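Local coordinates for protein fimbrial subunit type 1 (Actinomyces oris, PDB 3UXF) that builds, as the major subunit, the type 1 fimbriae anchored to the cell wall of this Gram-positive bacterium, at residues Y203-S208 against V298-K303; I261-K266 against N333-T338. One frame throughout, in Å; residues are numbered along the deposited sequence.

Interaction 1 of 2, residues Y203-S208 against V298-K303; sequences YTITTS and VTLNAK
Tyr203 and Leu300 exchange two backbone hydrogen bonds, Tyr203 N to Leu300 O and Leu300 N to Tyr203 O, each 2.8 Å long. Ile205 and Val298 repeat the exchange two residues further on, and Thr204 and Thr299 form the non-hydrogen-bonded pair between them. The two strands therefore run as regular antiparallel neighbours, their axes 4.7 Å apart at closest. In the middle pair the backbone adds CA-H...O contacts, Thr299 CA lying 3.2 Å from Tyr203 O.

Apolar packing occupies the face that carries Tyr203, Ile205, Val298 and Leu300. Beta-branched Ile205 and Val298 suit an extended backbone and broaden this surface. Ile205 has CG1 anti to its carbonyl carbon (chi1 -57°), and CD1 at the end of that branch meets Leu300 CD1 at 4.2 Å. The Tyr203 ring extends toward the end of the other strand, where its CE2 rests 3.9 Å from Ala302 CB; the small methyl fits against so broad a ring. Leu314, Asn316 and Ala318 of strand 312-321 and Val225 and Asp227 of strand 224-229 touch this face, and Lys187 makes a cation-pi contact with Tyr203.

The other face carries a water-mediated contact. The hydroxyls of Thr204 and Thr299 are 4.4 Å apart, OG1 to OG1, too far to bond directly, and one water spans them, 2.8 Å from Thr204 OG1 and 2.7 Å from Thr299 OG1. Threonine serves well here, pairing a beta-branched carbon favourable to strands with a hydroxyl for solvent.

This pair of strands is thus amphipathic: its apolar face is pressed into the core of a beta sandwich, its threonine face is partly exposed and hydrated. Four short, nearly straight bonds join the backbones, while Thr204 and Thr299 bond outward to Gln188 and Val241 of the flanking strands.

Interaction 2 of 2, residues I261-K266 against N333-T338; sequences ITAEGK and NNPGTT
The methyl of Ala263 abuts the CG–CD edge of the Pro335 ring, 3.6 Å from Pro335 CD and only slightly farther from CG. Alanine lets the strand and the loop approach closely, while proline offers a rigid, compact hydrocarbon surface. The same ring also reaches the Glu264–Gly265 peptide, with Pro335 CG 3.4 Å from Glu264 O.

Ile261 and Asn333 meet at about a right angle. The gamma methyl CG2 of Ile261, rather than its longer CG1 branch, touches the amide, 3.3 Å from Asn333 OD1. That oxygen finds its polar partner in a water, which donates to it and to Thr262 O, tying the loop to the strand's backbone; asparagine suits this exposed position because its amide oxygen can take a water's proton while the side chain lies against the isoleucine methyl.

At the other end Lys266 crosses Thr337 obliquely. The lysine chain runs extended past the threonine because its first torsion (chi1 177°) turns CG to the far side from the backbone nitrogen, and the aliphatic CD comes 3.9 Å from Thr337 CB before the chain bends at its last torsion and carries the ammonium away. A second water joins the backbones here: it accepts from Lys266 N and donates to Gly336 O and Thr338 O. The loop beneath is shaped by a type II' turn from Pro335 to Thr338, in which the positive phi of Gly336 (55°) favours glycine. Pro335 O closes the turn by accepting from both Thr338 N and Thr338 OG1, the hydroxyl at 2.6 Å.

Strand 258-264 pairs on one side with strand 269-275, through Ile261 with Thr272 and Ala263 with Trp270. The loop between strands 312-321 and 344-362 lies against it without forming a strand of its own, and its Pro335 is further packed by Trp270 and by Trp330.

How the interactions relate
Interaction 1 and interaction 2 lie in two different sheets of the same middle region of the chain, with centres 19 Å apart and nearest atoms about 8 Å apart, so they do not touch. They are linked through the fold: strands 224-229 and 312-321, which pack against the apolar face of interaction 1, belong to the sheet that also contains strand 258-264 of interaction 2. Their segments alternate along the sequence, strand 295-302 falling between the two halves of interaction 2. Interaction 1 is buried near the chain's centre, whereas interaction 2 is more peripheral, with the Pro335 side chain about 14 Å from a bound calcium ion.

Interaction 1 of 2, residues Y203-S208 against V298-K303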
loop_
_atom_site.group_PDB
_atom_site.type_symbol
_atom_site.label_atom_id
_atom_site.label_comp_id
_atom_site.label_asym_id
_atom_site.label_seq_id
_atom_site.Cartn_x
_atom_site.Cartn_y
_atom_site.Cartn_z
ATOM N N TYR A 203 -4.600 -7.989 -7.212
ATOM C CA TYR A 203 -3.850 -6.957 -6.500
ATOM C C TYR A 203 -3.614 -5.745 -7.384
ATOM O O TYR A 203 -3.372 -5.881 -8.592
ATOM C CB TYR A 203 -2.491 -7.507 -6.072
ATOM C CG TYR A 203 -2.569 -8.562 -4.982
ATOM C CD1 TYR A 203 -3.147 -8.287 -3.756
ATOM C CD2 TYR A 203 -2.031 -9.827 -5.177
ATOM C CE1 TYR A 203 -3.195 -9.207 -2.746
ATOM C CE2 TYR A 203 -2.061 -10.780 -4.155
ATOM C CZ TYR A 203 -2.651 -10.479 -2.953
ATOM O OH TYR A 203 -2.692 -11.423 -1.941
ATOM N N THR A 204 -3.733 -4.546 -6.803
ATOM C CA THR A 204 -3.547 -3.324 -7.572
ATOM C C THR A 204 -2.546 -2.486 -6.833
ATOM O O THR A 204 -2.745 -2.163 -5.657
ATOM C CB THR A 204 -4.863 -2.536 -7.737
ATOM O OG1 THR A 204 -5.895 -3.391 -8.259
ATOM C CG2 THR A 204 -4.643 -1.299 -8.655
ATOM N N ILE A 205 -1.423 -2.181 -7.488
ATOM C CA ILE A 205 -0.349 -1.422 -6.856
ATOM C C ILE A 205 -0.241 -0.067 -7.553
ATOM O O ILE A 205 -0.162 0.007 -8.763
ATOM C CB ILE A 205 1.003 -2.146 -6.996
ATOM C CG1 ILE A 205 0.904 -3.549 -6.410
ATOM C CG2 ILE A 205 2.118 -1.317 -6.352
ATOM C CD1 ILE A 205 1.990 -4.442 -6.941
ATOM N N THR A 206 -0.287 1.030 -6.792
ATOM C CA THR A 206 -0.305 2.339 -7.399
ATOM C C THR A 206 0.818 3.159 -6.814
ATOM O O THR A 206 0.890 3.321 -5.591
ATOM C CB THR A 206 -1.677 3.039 -7.148
ATOM O OG1 THR A 206 -2.735 2.166 -7.570
ATOM C CG2 THR A 206 -1.797 4.320 -7.959
ATOM N N THR A 207 1.697 3.642 -7.680
ATOM C CA THR A 207 2.947 4.281 -7.209
ATOM C C THR A 207 3.159 5.648 -7.848
ATOM O O THR A 207 3.059 5.808 -9.079
ATOM C CB THR A 207 4.170 3.400 -7.529
ATOM O OG1 THR A 207 4.133 3.006 -8.903
ATOM C CG2 THR A 207 4.148 2.159 -6.691
ATOM N N SER A 208 3.542 6.637 -7.025
ATOM C CA SER A 208 3.936 7.941 -7.571
ATOM C C SER A 208 5.088 7.817 -8.557
ATOM O O SER A 208 5.901 6.866 -8.496
ATOM C CB SER A 208 4.340 8.885 -6.426
ATOM O OG SER A 208 3.208 9.211 -5.666
ATOM N N VAL A 298 -0.134 -1.020 -11.378
ATOM C CA VAL A 298 0.158 -2.396 -11.760
ATOM C C VAL A 298 -0.954 -3.294 -11.208
ATOM O O VAL A 298 -1.186 -3.329 -10.009
ATOM C CB VAL A 298 1.532 -2.829 -11.192
ATOM C CG1 VAL A 298 1.741 -4.340 -11.349
ATOM C CG2 VAL A 298 2.668 -2.085 -11.873
ATOM N N THR A 299 -1.557 -4.101 -12.074
ATOM C CA THR A 299 -2.572 -5.069 -11.623
ATOM C C THR A 299 -1.935 -6.437 -11.760
ATOM O O THR A 299 -1.397 -6.742 -12.846
ATOM C CB THR A 299 -3.836 -4.991 -12.495
ATOM O OG1 THR A 299 -4.389 -3.672 -12.411
ATOM C CG2 THR A 299 -4.875 -6.009 -12.006
ATOM N N LEU A 300 -1.950 -7.203 -10.664
ATOM C CA LEU A 300 -1.460 -8.588 -10.661
ATOM C C LEU A 300 -2.646 -9.471 -10.404
ATOM O O LEU A 300 -3.435 -9.211 -9.481
ATOM C CB LEU A 300 -0.379 -8.787 -9.600
ATOM C CG LEU A 300 0.898 -7.947 -9.799
ATOM C CD1 LEU A 300 1.911 -8.258 -8.654
ATOM C CD2 LEU A 300 1.498 -8.180 -11.193
ATOM N N ASN A 301 -2.788 -10.531 -11.200
ATOM C CA ASN A 301 -3.937 -11.419 -11.046
ATOM C C ASN A 301 -3.453 -12.702 -10.387
ATOM O O ASN A 301 -2.896 -13.587 -11.061
ATOM C CB ASN A 301 -4.530 -11.660 -12.423
ATOM C CG ASN A 301 -5.003 -10.367 -13.074
ATOM O OD1 ASN A 301 -5.992 -9.717 -12.632
ATOM N ND2 ASN A 301 -4.341 -10.003 -14.169
ATOM N N ALA A 302 -3.646 -12.803 -9.074
ATOM C CA ALA A 302 -3.091 -13.891 -8.299
ATOM C C ALA A 302 -3.954 -15.132 -8.437
ATOM O O ALA A 302 -5.163 -15.080 -8.271
ATOM C CB ALA A 302 -2.993 -13.494 -6.842
ATOM N N LYS A 303 -3.315 -16.254 -8.745
ATOM C CA LYS A 303 -4.024 -17.507 -8.944
ATOM C C LYS A 303 -3.461 -18.541 -8.009
ATOM O O LYS A 303 -2.284 -18.460 -7.615
ATOM C CB LYS A 303 -3.742 -17.988 -10.361
ATOM C CG LYS A 303 -4.204 -17.051 -11.481
ATOM C CD LYS A 303 -5.678 -17.060 -11.662
ATOM C CE LYS A 303 -6.079 -16.431 -13.014
ATOM N NZ LYS A 303 -5.984 -14.921 -13.135
HETATM O O HOH W 1 -6.580 -3.209 -10.952
#

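Interaction 2 of 2, residues I261-K266 against N333-T338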
loop_
_atom_site.group_PDB
_atom_site.type_symbol
_atom_site.label_atom_id
_atom_site.label_comp_id
_atom_site.label_asym_id
_atom_site.label_seq_id
_atom_site.Cartn_x
_atom_site.Cartn_y
_atom_site.Cartn_z
ATOM N N ILE A 261 9.482 -9.558 -14.356
ATOM C CA ILE A 261 10.535 -10.507 -13.969
ATOM C C ILE A 261 10.144 -11.191 -12.671
ATOM O O ILE A 261 10.019 -10.508 -11.658
ATOM C CB ILE A 261 11.858 -9.773 -13.778
ATOM C CG1 ILE A 261 12.175 -8.986 -15.049
ATOM C CG2 ILE A 261 12.998 -10.750 -13.412
ATOM C CD1 ILE A 261 13.170 -7.880 -14.808
ATOM N N THR A 262 9.930 -12.510 -12.672
ATOM C CA THR A 262 9.637 -13.188 -11.412
ATOM C C THR A 262 10.815 -14.039 -10.983
ATOM O O THR A 262 11.666 -14.412 -11.807
ATOM C CB THR A 262 8.386 -14.097 -11.449
ATOM O OG1 THR A 262 8.517 -15.084 -12.492
ATOM C CG2 THR A 262 7.137 -13.280 -11.720
ATOM N N ALA A 263 10.867 -14.348 -9.694
ATOM C CA ALA A 263 12.005 -15.109 -9.160
ATOM C C ALA A 263 11.572 -15.844 -7.899
ATOM O O ALA A 263 10.760 -15.341 -7.116
ATOM C CB ALA A 263 13.198 -14.195 -8.873
ATOM N N GLU A 264 12.153 -17.024 -7.682
ATOM C CA GLU A 264 11.962 -17.727 -6.436
ATOM C C GLU A 264 12.723 -17.043 -5.305
ATOM O O GLU A 264 13.851 -16.591 -5.468
ATOM C CB GLU A 264 12.470 -19.157 -6.601
ATOM C CG GLU A 264 11.475 -20.125 -7.169
ATOM C CD GLU A 264 11.174 -21.216 -6.164
ATOM O OE1 GLU A 264 12.078 -22.056 -5.931
ATOM O OE2 GLU A 264 10.060 -21.204 -5.580
ATOM N N GLY A 265 12.120 -17.002 -4.130
ATOM C CA GLY A 265 12.767 -16.437 -2.988
ATOM C C GLY A 265 12.855 -17.442 -1.854
ATOM O O GLY A 265 12.476 -18.632 -1.990
ATOM N N LYS A 266 13.328 -16.941 -0.729
ATOM C CA LYS A 266 13.584 -17.783 0.436
ATOM C C LYS A 266 12.288 -18.137 1.136
ATOM O O LYS A 266 11.941 -19.312 1.230
ATOM C CB LYS A 266 14.553 -17.072 1.385
ATOM C CG LYS A 266 14.873 -17.791 2.694
ATOM C CD LYS A 266 15.729 -16.846 3.572
ATOM C CE LYS A 266 16.185 -17.473 4.880
ATOM N NZ LYS A 266 15.076 -17.636 5.856
ATOM N N ASN A 333 16.301 -10.477 -10.767
ATOM C CA ASN A 333 16.603 -11.831 -11.163
ATOM C C ASN A 333 17.323 -12.598 -10.078
ATOM O O ASN A 333 17.437 -13.809 -10.172
ATOM C CB ASN A 333 17.469 -11.812 -12.433
ATOM C CG ASN A 333 16.650 -11.593 -13.663
ATOM O OD1 ASN A 333 15.792 -12.411 -13.993
ATOM N ND2 ASN A 333 16.866 -10.467 -14.335
ATOM N N ASN A 334 17.813 -11.903 -9.061
ATOM C CA ASN A 334 18.541 -12.550 -7.963
ATOM C C ASN A 334 18.167 -12.018 -6.599
ATOM O O ASN A 334 18.936 -11.272 -5.987
ATOM C CB ASN A 334 20.058 -12.404 -8.160
ATOM C CG ASN A 334 20.536 -13.096 -9.393
ATOM O OD1 ASN A 334 20.426 -14.328 -9.507
ATOM N ND2 ASN A 334 21.040 -12.324 -10.353
ATOM N N PRO A 335 16.978 -12.408 -6.100
ATOM C CA PRO A 335 16.604 -11.923 -4.775
ATOM C C PRO A 335 17.431 -12.607 -3.728
ATOM O O PRO A 335 17.505 -12.080 -2.646
ATOM C CB PRO A 335 15.129 -12.323 -4.630
ATOM C CG PRO A 335 14.876 -13.310 -5.662
ATOM C CD PRO A 335 15.923 -13.206 -6.740
ATOM N N GLY A 336 18.012 -13.758 -4.047
ATOM C CA GLY A 336 18.806 -14.478 -3.072
ATOM C C GLY A 336 17.969 -14.726 -1.834
ATOM O O GLY A 336 16.830 -15.185 -1.936
ATOM N N THR A 337 18.527 -14.435 -0.662
ATOM C CA THR A 337 17.822 -14.726 0.575
ATOM C C THR A 337 17.066 -13.516 1.137
ATOM O O THR A 337 16.671 -13.532 2.296
ATOM C CB THR A 337 18.789 -15.302 1.655
ATOM O OG1 THR A 337 19.751 -14.310 2.015
ATOM C CG2 THR A 337 19.530 -16.526 1.118
ATOM N N THR A 338 16.834 -12.488 0.309
ATOM C CA THR A 338 16.075 -11.300 0.734
ATOM C C THR A 338 14.703 -11.668 1.312
ATOM O O THR A 338 14.032 -12.571 0.802
ATOM C CB THR A 338 15.829 -10.358 -0.472
ATOM O OG1 THR A 338 17.086 -10.029 -1.089
ATOM C CG2 THR A 338 15.114 -9.065 -0.043
HETATM O O HOH W 2 14.422 -14.440 -12.559
HETATM O O HOH W 3 14.238 -14.254 -1.171
#